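Local coordinates for protein titin (Homo sapiens, PDB 2J8H) that forms part of a giant elastic muscle filament, here a rigid tandem of two immunoglobulin domains from its A-band region, at residues Trp38-Lys43 with Asp73-Gln78. Sequence-based numbering, arbitrary orientation.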
loop_
_atom_site.group_PDB
_atom_site.type_symbol
_atom_site.label_atom_id
_atom_site.label_comp_id
_atom_site.label_asym_id
_atom_site.label_seq_id
_atom_site.Cartn_x
_atom_site.Cartn_y
_atom_site.Cartn_z
ATOM N N TRP A 38 -11.568 24.730 -5.131
ATOM C CA TRP A 38 -10.786 23.823 -5.943
ATOM C C TRP A 38 -11.662 23.206 -7.003
ATOM O O TRP A 38 -12.852 22.937 -6.750
ATOM C CB TRP A 38 -10.277 22.700 -5.058
ATOM C CG TRP A 38 -9.243 23.104 -4.062
ATOM C CD1 TRP A 38 -9.452 23.525 -2.783
ATOM C CD2 TRP A 38 -7.836 23.116 -4.264
ATOM N NE1 TRP A 38 -8.259 23.783 -2.173
ATOM C CE2 TRP A 38 -7.247 23.546 -3.062
ATOM C CE3 TRP A 38 -7.008 22.808 -5.348
ATOM C CZ2 TRP A 38 -5.871 23.652 -2.906
ATOM C CZ3 TRP A 38 -5.643 22.921 -5.187
ATOM C CH2 TRP A 38 -5.091 23.341 -3.968
ATOM N N TYR A 39 -11.085 22.938 -8.173
ATOM C CA TYR A 39 -11.855 22.447 -9.307
ATOM C C TYR A 39 -11.093 21.353 -10.020
ATOM O O TYR A 39 -9.858 21.412 -10.116
ATOM C CB TYR A 39 -12.089 23.564 -10.326
ATOM C CG TYR A 39 -12.755 24.774 -9.734
ATOM C CD1 TYR A 39 -12.015 25.684 -8.993
ATOM C CD2 TYR A 39 -14.124 25.026 -9.918
ATOM C CE1 TYR A 39 -12.599 26.804 -8.438
ATOM C CE2 TYR A 39 -14.711 26.132 -9.331
ATOM C CZ TYR A 39 -13.931 27.017 -8.616
ATOM O OH TYR A 39 -14.466 28.129 -8.028
ATOM N N ARG A 40 -11.840 20.400 -10.572
ATOM C CA ARG A 40 -11.300 19.412 -11.484
ATOM C C ARG A 40 -11.908 19.740 -12.838
ATOM O O ARG A 40 -13.127 19.720 -13.006
ATOM C CB ARG A 40 -11.711 18.010 -11.028
ATOM C CG ARG A 40 -11.224 16.861 -11.903
ATOM C CD ARG A 40 -11.999 15.619 -11.512
ATOM N NE ARG A 40 -11.783 14.475 -12.379
ATOM C CZ ARG A 40 -12.254 14.349 -13.611
ATOM N NH1 ARG A 40 -12.964 15.326 -14.182
ATOM N NH2 ARG A 40 -11.977 13.240 -14.305
ATOM N N GLN A 41 -11.057 20.055 -13.807
ATOM C CA GLN A 41 -11.521 20.434 -15.134
ATOM C C GLN A 41 -12.673 21.416 -15.060
ATOM O O GLN A 41 -13.687 21.229 -15.720
ATOM C CB GLN A 41 -11.991 19.215 -15.930
ATOM C CG GLN A 41 -10.901 18.431 -16.559
ATOM C CD GLN A 41 -11.423 17.438 -17.566
ATOM O OE1 GLN A 41 -11.840 16.332 -17.207
ATOM N NE2 GLN A 41 -11.416 17.829 -18.837
ATOM N N GLY A 42 -12.533 22.443 -14.230
ATOM C CA GLY A 42 -13.526 23.512 -14.196
ATOM C C GLY A 42 -14.829 23.176 -13.488
ATOM O O GLY A 42 -15.773 23.943 -13.562
ATOM N N LYS A 43 -14.906 22.028 -12.825
ATOM C CA LYS A 43 -16.071 21.690 -12.014
ATOM C C LYS A 43 -15.620 21.671 -10.575
ATOM O O LYS A 43 -14.633 21.008 -10.238
ATOM C CB LYS A 43 -16.654 20.340 -12.415
ATOM C CG LYS A 43 -17.330 20.368 -13.807
ATOM C CD LYS A 43 -18.125 19.086 -14.093
ATOM C CE LYS A 43 -18.910 19.131 -15.418
ATOM N NZ LYS A 43 -19.524 17.770 -15.717
ATOM N N ASP A 73 -8.096 10.493 -12.399
ATOM C CA ASP A 73 -7.691 11.702 -11.736
ATOM C C ASP A 73 -6.650 12.485 -12.514
ATOM O O ASP A 73 -6.312 13.577 -12.121
ATOM C CB ASP A 73 -7.155 11.357 -10.354
ATOM C CG ASP A 73 -8.173 10.628 -9.527
ATOM O OD1 ASP A 73 -9.307 11.162 -9.403
ATOM O OD2 ASP A 73 -7.851 9.526 -9.040
ATOM N N ALA A 74 -6.143 11.920 -13.598
ATOM C CA ALA A 74 -5.060 12.521 -14.353
ATOM C C ALA A 74 -5.650 13.555 -15.284
ATOM O O ALA A 74 -6.033 13.257 -16.409
ATOM C CB ALA A 74 -4.301 11.459 -15.143
ATOM N N THR A 75 -5.751 14.778 -14.805
ATOM C CA THR A 75 -6.340 15.839 -15.613
ATOM C C THR A 75 -5.875 17.171 -15.053
ATOM O O THR A 75 -4.945 17.215 -14.242
ATOM C CB THR A 75 -7.900 15.727 -15.653
ATOM O OG1 THR A 75 -8.418 16.670 -16.597
ATOM C CG2 THR A 75 -8.518 15.971 -14.275
ATOM N N VAL A 76 -6.505 18.252 -15.478
ATOM C CA VAL A 76 -6.153 19.584 -15.011
ATOM C C VAL A 76 -7.058 20.008 -13.860
ATOM O O VAL A 76 -8.252 19.712 -13.846
ATOM C CB VAL A 76 -6.220 20.624 -16.155
ATOM C CG1 VAL A 76 -7.659 20.853 -16.587
ATOM C CG2 VAL A 76 -5.598 21.933 -15.715
ATOM N N TYR A 77 -6.441 20.660 -12.875
ATOM C CA TYR A 77 -7.100 21.141 -11.685
ATOM C C TYR A 77 -6.870 22.628 -11.621
ATOM O O TYR A 77 -5.880 23.127 -12.160
ATOM C CB TYR A 77 -6.517 20.475 -10.438
ATOM C CG TYR A 77 -6.822 18.997 -10.402
ATOM C CD1 TYR A 77 -6.052 18.082 -11.134
ATOM C CD2 TYR A 77 -7.900 18.522 -9.685
ATOM C CE1 TYR A 77 -6.357 16.729 -11.123
ATOM C CE2 TYR A 77 -8.227 17.182 -9.693
ATOM C CZ TYR A 77 -7.445 16.286 -10.405
ATOM O OH TYR A 77 -7.791 14.945 -10.373
ATOM N N GLN A 78 -7.817 23.325 -11.000
ATOM C CA GLN A 78 -7.723 24.755 -10.754
ATOM C C GLN A 78 -7.935 25.021 -9.273
ATOM O O GLN A 78 -8.648 24.308 -8.605
ATOM C CB GLN A 78 -8.782 25.523 -11.540
ATOM C CG GLN A 78 -8.678 25.451 -13.044
ATOM C CD GLN A 78 -9.371 24.242 -13.652
ATOM O OE1 GLN A 78 -10.370 23.754 -13.132
ATOM N NE2 GLN A 78 -8.858 23.778 -14.792
#
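Tyr39 and Gln78 form a hydrogen-bonded antiparallel pair: Tyr39 N gives its hydrogen to Gln78 O at 2.8 Å, and Gln78 N returns one to Tyr39 O at 2.9 Å. Beyond the non-hydrogen-bonded pair Arg40–Tyr77, Gln41 N continues the ladder onto Val76 O, with an N-H...O angle of 160°. There segment 38-43 reverses in a type I' turn, closed by Lys43 N to Arg40 O and Arg40 N to Lys43 O, which turns the Gly42 amide toward a side-chain acceptor instead. The Gln78 chain is bent at chi2 (86°), which folds CD back toward the turn, and its OE1 accepts from Gly42 N at 2.8 Å; the bond is bent, 138° at the hydrogen, and OE1 also lies against Tyr39 CB. On the other face of the sheet, Arg40 CG packs 3.7 Å from Tyr77 CE2, while Thr75 CG2 sits over the centre of the guanidinium, whose NH2 is hydrogen-bonded to Asp72 O. Tyr77 OH donates to Asp73 O (2.7 Å), the tyrosine corner characteristic of immunoglobulin-like Greek-key folds. Asp73 OD2 separately salt-bridges Lys51 NZ and accepts from Thr70 N. Strand 35-40 lies between strands 43-44 and 76-83, the latter flanked by strand 86-102, while Trp38 and Tyr77 pack across the sandwich onto strand 61-66.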